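Aminomethyltransferase (Bartonella henselae, PDB 3GIR) belongs to the aminomethyltransferase (T-protein) family, pairing a folate-binding domain with a C-terminal beta-barrel domain. Local coordinates at residues A[265-268]-A[269-273]; A[355-358]-A[359-362]. One frame throughout, in Å; residues are numbered along the deposited sequence.

Interaction 1: A[265-268]-A[269-273]; sequences NDIT and PDTTP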
ATOM      1  N   ASN A 265      -2.665  -0.695  10.332  1.00 21.08           N
ATOM      2  CA  ASN A 265      -1.774   0.117  11.171  1.00 21.26           C
ATOM      3  C   ASN A 265      -2.241   1.553  11.124  1.00 19.05           C
ATOM      4  O   ASN A 265      -2.884   2.063  12.057  1.00 21.33           O
ATOM      5  CB  ASN A 265      -0.327   0.076  10.693  1.00 19.65           C
ATOM      6  CG  ASN A 265       0.438  -1.159  11.172  1.00 26.86           C
ATOM      7  OD1 ASN A 265      -0.111  -2.272  11.215  1.00 27.21           O
ATOM      8  ND2 ASN A 265       1.718  -0.986  11.457  1.00 25.54           N
ATOM      9  N   ASP A 266      -1.982   2.197  10.003  1.00 18.71           N
ATOM     10  CA  ASP A 266      -2.244   3.619   9.868  1.00 17.69           C
ATOM     11  C   ASP A 266      -3.624   4.020   9.455  1.00 19.69           C
ATOM     12  O   ASP A 266      -3.975   5.179   9.568  1.00 21.13           O
ATOM     13  CB  ASP A 266      -1.272   4.197   8.858  1.00 18.31           C
ATOM     14  CG  ASP A 266       0.129   3.677   9.072  1.00 19.83           C
ATOM     15  OD1 ASP A 266       0.729   3.865  10.175  1.00 19.40           O
ATOM     16  OD2 ASP A 266       0.611   3.008   8.124  1.00 18.23           O
ATOM     17  N   ILE A 267      -4.354   3.103   8.840  1.00 17.28           N
ATOM     18  CA  ILE A 267      -5.745   3.296   8.476  1.00 18.59           C
ATOM     19  C   ILE A 267      -6.471   2.034   8.875  1.00 18.88           C
ATOM     20  O   ILE A 267      -5.914   0.930   8.737  1.00 19.73           O
ATOM     21  CB  ILE A 267      -5.922   3.664   7.017  1.00 19.34           C
ATOM     22  CG1 ILE A 267      -5.164   2.724   6.074  1.00 19.34           C
ATOM     23  CG2 ILE A 267      -5.444   5.128   6.795  1.00 20.39           C
ATOM     24  CD1 ILE A 267      -5.350   3.067   4.560  1.00 21.03           C
ATOM     25  N   THR A 268      -7.718   2.190   9.297  1.00 20.04           N
ATOM     26  CA  THR A 268      -8.523   1.093   9.771  1.00 21.47           C
ATOM     27  C   THR A 268      -9.992   1.476   9.503  1.00 20.05           C
ATOM     28  O   THR A 268     -10.287   2.611   9.096  1.00 19.32           O
ATOM     29  CB  THR A 268      -8.336   0.861  11.270  1.00 22.60           C
ATOM     30  OG1 THR A 268      -9.017   1.909  11.947  1.00 24.56           O
ATOM     31  CG2 THR A 268      -6.870   0.859  11.705  1.00 24.04           C
ATOM     32  N   PRO A 269     -10.913   0.538   9.717  1.00 21.92           N
ATOM     33  CA  PRO A 269     -12.327   0.905   9.564  1.00 22.55           C
ATOM     34  C   PRO A 269     -12.824   1.953  10.538  1.00 25.17           C
ATOM     35  O   PRO A 269     -13.920   2.479  10.334  1.00 24.72           O
ATOM     36  CB  PRO A 269     -13.041  -0.431   9.801  1.00 24.06           C
ATOM     37  CG  PRO A 269     -12.074  -1.399   9.473  1.00 24.43           C
ATOM     38  CD  PRO A 269     -10.763  -0.871   9.976  1.00 22.70           C
ATOM     39  N   ASP A 270     -11.995   2.310  11.519  1.00 25.93           N
ATOM     40  CA  ASP A 270     -12.268   3.424  12.436  1.00 28.18           C
ATOM     41  C   ASP A 270     -11.714   4.799  12.019  1.00 26.62           C
ATOM     42  O   ASP A 270     -11.910   5.811  12.725  1.00 30.54           O
ATOM     43  CB  ASP A 270     -11.847   3.016  13.861  1.00 29.74           C
ATOM     44  CG  ASP A 270     -12.741   1.901  14.424  1.00 35.13           C
ATOM     45  OD1 ASP A 270     -13.976   1.959  14.230  1.00 42.67           O
ATOM     46  OD2 ASP A 270     -12.208   0.956  15.036  1.00 44.57           O
ATOM     47  N   THR A 271     -10.982   4.879  10.895  1.00 22.37           N
ATOM     48  CA  THR A 271     -10.419   6.094  10.415  1.00 21.36           C
ATOM     49  C   THR A 271     -11.062   6.406   9.084  1.00 20.32           C
ATOM     50  O   THR A 271     -11.023   5.602   8.146  1.00 20.29           O
ATOM     51  CB  THR A 271      -8.852   5.937  10.179  1.00 20.67           C
ATOM     52  OG1 THR A 271      -8.571   4.915   9.208  1.00 20.54           O
ATOM     53  CG2 THR A 271      -8.086   5.596  11.483  1.00 23.36           C
ATOM     54  N   THR A 272     -11.675   7.562   8.974  1.00 21.34           N
ATOM     55  CA  THR A 272     -12.144   8.064   7.713  1.00 21.35           C
ATOM     56  C   THR A 272     -10.995   8.618   6.886  1.00 20.52           C
ATOM     57  O   THR A 272      -9.921   8.846   7.436  1.00 20.25           O
ATOM     58  CB  THR A 272     -13.168   9.174   7.912  1.00 23.23           C
ATOM     59  OG1 THR A 272     -12.512  10.360   8.394  1.00 24.60           O
ATOM     60  CG2 THR A 272     -14.284   8.739   8.815  1.00 23.02           C
ATOM     61  N   PRO A 273     -11.204   8.876   5.575  1.00 19.79           N
ATOM     62  CA  PRO A 273     -10.134   9.474   4.818  1.00 19.33           C
ATOM     63  C   PRO A 273      -9.799  10.884   5.310  1.00 19.01           C
ATOM     64  O   PRO A 273      -8.693  11.342   5.092  1.00 20.34           O
ATOM     65  CB  PRO A 273     -10.672   9.522   3.366  1.00 20.47           C
ATOM     66  CG  PRO A 273     -11.622   8.394   3.341  1.00 21.34           C
ATOM     67  CD  PRO A 273     -12.302   8.426   4.704  1.00 21.60           C
TER

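Interaction 2: A[355-358]-A[359-362]; sequences YVPV and AWKV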
ATOM      1  N   TYR A 355      -1.253   9.136  15.008  1.00 14.92           N
ATOM      2  CA  TYR A 355      -2.408  10.013  15.166  1.00 14.83           C
ATOM      3  C   TYR A 355      -2.229  10.911  16.331  1.00 15.83           C
ATOM      4  O   TYR A 355      -1.873  10.469  17.408  1.00 17.14           O
ATOM      5  CB  TYR A 355      -3.737   9.267  15.295  1.00 14.69           C
ATOM      6  CG  TYR A 355      -4.214   8.730  13.945  1.00 15.54           C
ATOM      7  CD1 TYR A 355      -5.049   9.467  13.122  1.00 16.40           C
ATOM      8  CD2 TYR A 355      -3.758   7.506  13.474  1.00 19.78           C
ATOM      9  CE1 TYR A 355      -5.448   9.010  11.910  1.00 17.13           C
ATOM     10  CE2 TYR A 355      -4.180   7.046  12.211  1.00 20.23           C
ATOM     11  CZ  TYR A 355      -5.002   7.812  11.449  1.00 18.62           C
ATOM     12  OH  TYR A 355      -5.406   7.406  10.154  1.00 19.62           O
ATOM     13  N   VAL A 356      -2.545  12.191  16.113  1.00 15.73           N
ATOM     14  CA  VAL A 356      -2.583  13.227  17.165  1.00 16.73           C
ATOM     15  C   VAL A 356      -3.880  14.024  16.922  1.00 17.78           C
ATOM     16  O   VAL A 356      -4.420  14.082  15.823  1.00 18.68           O
ATOM     17  CB  VAL A 356      -1.327  14.096  17.163  1.00 17.00           C
ATOM     18  CG1 VAL A 356      -0.041  13.277  17.478  1.00 18.38           C
ATOM     19  CG2 VAL A 356      -1.209  14.939  15.844  1.00 15.99           C
ATOM     20  N   PRO A 357      -4.358  14.754  17.957  1.00 16.79           N
ATOM     21  CA  PRO A 357      -5.499  15.591  17.714  1.00 18.97           C
ATOM     22  C   PRO A 357      -5.123  16.758  16.837  1.00 17.58           C
ATOM     23  O   PRO A 357      -3.935  17.131  16.705  1.00 18.40           O
ATOM     24  CB  PRO A 357      -5.880  16.054  19.141  1.00 18.36           C
ATOM     25  CG  PRO A 357      -5.160  15.149  20.068  1.00 17.74           C
ATOM     26  CD  PRO A 357      -3.889  14.854  19.332  1.00 17.12           C
ATOM     27  N   VAL A 358      -6.141  17.365  16.230  1.00 19.96           N
ATOM     28  CA  VAL A 358      -5.877  18.443  15.285  1.00 21.31           C
ATOM     29  C   VAL A 358      -5.017  19.580  15.840  1.00 19.58           C
ATOM     30  O   VAL A 358      -4.163  20.132  15.142  1.00 20.86           O
ATOM     31  CB  VAL A 358      -7.220  18.924  14.637  1.00 23.69           C
ATOM     32  CG1 VAL A 358      -8.137  19.589  15.614  1.00 26.97           C
ATOM     33  CG2 VAL A 358      -6.957  19.834  13.406  1.00 26.46           C
ATOM     34  N   ALA A 359      -5.212  19.895  17.110  1.00 20.24           N
ATOM     35  CA  ALA A 359      -4.388  20.934  17.757  1.00 20.29           C
ATOM     36  C   ALA A 359      -2.892  20.742  17.799  1.00 20.56           C
ATOM     37  O   ALA A 359      -2.153  21.682  17.948  1.00 20.68           O
ATOM     38  CB  ALA A 359      -4.920  21.275  19.197  1.00 21.74           C
ATOM     39  N   TRP A 360      -2.447  19.491  17.624  1.00 18.45           N
ATOM     40  CA  TRP A 360      -1.052  19.135  17.645  1.00 18.28           C
ATOM     41  C   TRP A 360      -0.491  18.828  16.281  1.00 19.64           C
ATOM     42  O   TRP A 360       0.664  18.382  16.184  1.00 18.91           O
ATOM     43  CB  TRP A 360      -0.859  17.890  18.509  1.00 18.02           C
ATOM     44  CG  TRP A 360      -0.811  18.177  20.067  1.00 17.26           C
ATOM     45  CD1 TRP A 360       0.304  18.339  20.816  1.00 17.30           C
ATOM     46  CD2 TRP A 360      -1.911  18.327  20.916  1.00 16.66           C
ATOM     47  NE1 TRP A 360      -0.047  18.643  22.105  1.00 20.29           N
ATOM     48  CE2 TRP A 360      -1.411  18.606  22.202  1.00 17.99           C
ATOM     49  CE3 TRP A 360      -3.283  18.295  20.727  1.00 17.40           C
ATOM     50  CZ2 TRP A 360      -2.246  18.838  23.300  1.00 20.86           C
ATOM     51  CZ3 TRP A 360      -4.127  18.500  21.829  1.00 21.69           C
ATOM     52  CH2 TRP A 360      -3.582  18.742  23.110  1.00 21.48           C
ATOM     53  N   LYS A 361      -1.281  19.028  15.228  1.00 19.30           N
ATOM     54  CA  LYS A 361      -0.813  18.533  13.898  1.00 19.96           C
ATOM     55  C   LYS A 361       0.168  19.449  13.202  1.00 19.77           C
ATOM     56  O   LYS A 361       0.761  19.065  12.178  1.00 21.65           O
ATOM     57  CB  LYS A 361      -1.991  18.157  13.019  1.00 23.02           C
ATOM     58  CG  LYS A 361      -2.593  19.287  12.269  1.00 28.06           C
ATOM     59  CD  LYS A 361      -3.484  18.723  11.160  1.00 37.15           C
ATOM     60  CE  LYS A 361      -4.346  19.772  10.555  1.00 42.05           C
ATOM     61  NZ  LYS A 361      -5.243  19.106   9.567  1.00 46.57           N
ATOM     62  N   VAL A 362       0.461  20.637  13.734  1.00 20.21           N
ATOM     63  CA  VAL A 362       1.420  21.502  13.066  1.00 21.09           C
ATOM     64  C   VAL A 362       2.825  20.913  13.034  1.00 20.06           C
ATOM     65  O   VAL A 362       3.360  20.446  14.045  1.00 19.32           O
ATOM     66  CB  VAL A 362       1.465  22.951  13.682  1.00 21.95           C
ATOM     67  CG1 VAL A 362       2.553  23.803  13.079  1.00 25.49           C
ATOM     68  CG2 VAL A 362       0.109  23.582  13.505  1.00 26.37           C
TER

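Interaction 1: A[265-268]-A[269-273]
T268 and T271, the first and last residues of a type I beta turn, hold each other through backbone and side chain at once. The turn's own bond runs from T271 N to T268 O at 3.0 Å, its donor lying well above the carbonyl plane. A second bond doubles the closure: T268 N points almost straight (170°) at T271 OG1, 2.9 Å away, a hydroxyl set between its own backbone N and carbonyl carbon by chi1 of 60°. T268 uses a similar torsion to bring OG1 over the turn, where it accepts D270 N at 3.0 Å along a more bent path, 146°. Packing is tight at the start of the turn, where T268 CB and P269 CD are 3.3 Å apart. On the buried flank T271 OG1 sits 3.7 Å from I267 CB, the two side chains crossing at about a right angle. The solvent side is looser: beyond its backbone N, exposed D270 adds only CB, 3.6 Å from T268 OG1. In the loop between helices 248-257 and 284-289, I267 packs on Y116 of strand 114-120 and D129 of strand 126-136, and both I267 and T271 touch Y355 of strand 349-356.

Interaction 2: A[355-358]-A[359-362]
W360 N and K361 N donate to the carbonyl oxygens three residues back, and these two bonds wind the chain from P357 to K361 into a short 3-10 spiral. The first, W360 N to P357 O, measures 2.9 Å with an N-H...O angle of 159°; the second, K361 N to V358 O, is slightly longer at 3.1 Å. In both, the donor stands above the carbonyl plane. Outside this backbone core, the proline ring of P357 leans obliquely against the six-membered ring of W360, with P357 CG 3.7 Å from W360 CE3. V356 comes from the end of the strand and sets CG2 4.0 Å from W360 CB, so the tryptophan meets two apolar neighbours by different parts of its side chain. On the exposed flank K361 runs out alongside V358: chi1 of 85° puts its CG 3.4 Å from V358 O, and the extended chain then passes V358 at a slant, with V358 CG2 3.9 Å from K361 CE. W360 and P357 also rest on I335 of strand 334-344. The 3-10 turn forms part of the connection from strand 349-356 to edge strand 366-371 of the C-terminal barrel domain, two strands separated in the sheet by 309-315 and 374-381.

How the interactions relate
Interaction 1 comes first along the chain, in the folate-binding part of the protein, and interaction 2 follows in the C-terminal barrel domain. Their centres lie about 16 Å apart on the same side of the chain's centre, interaction 1 partly buried and interaction 2 at the surface. Y355, which ends strand 349-356 together with V356, bridges them: its OH probably hydrogen-bonds to D266 O at 2.7 Å, while its ring makes a cation-pi contact with R308. D266 extends the junction through its carboxylate, which joins R255 of helix 248-257 to T339 and S340 of strand 334-344. The loop carrying interaction 1 is thus fastened to the sheet whose connection to its outermost strand 366-371 begins at interaction 2, linking the two regions of the protein.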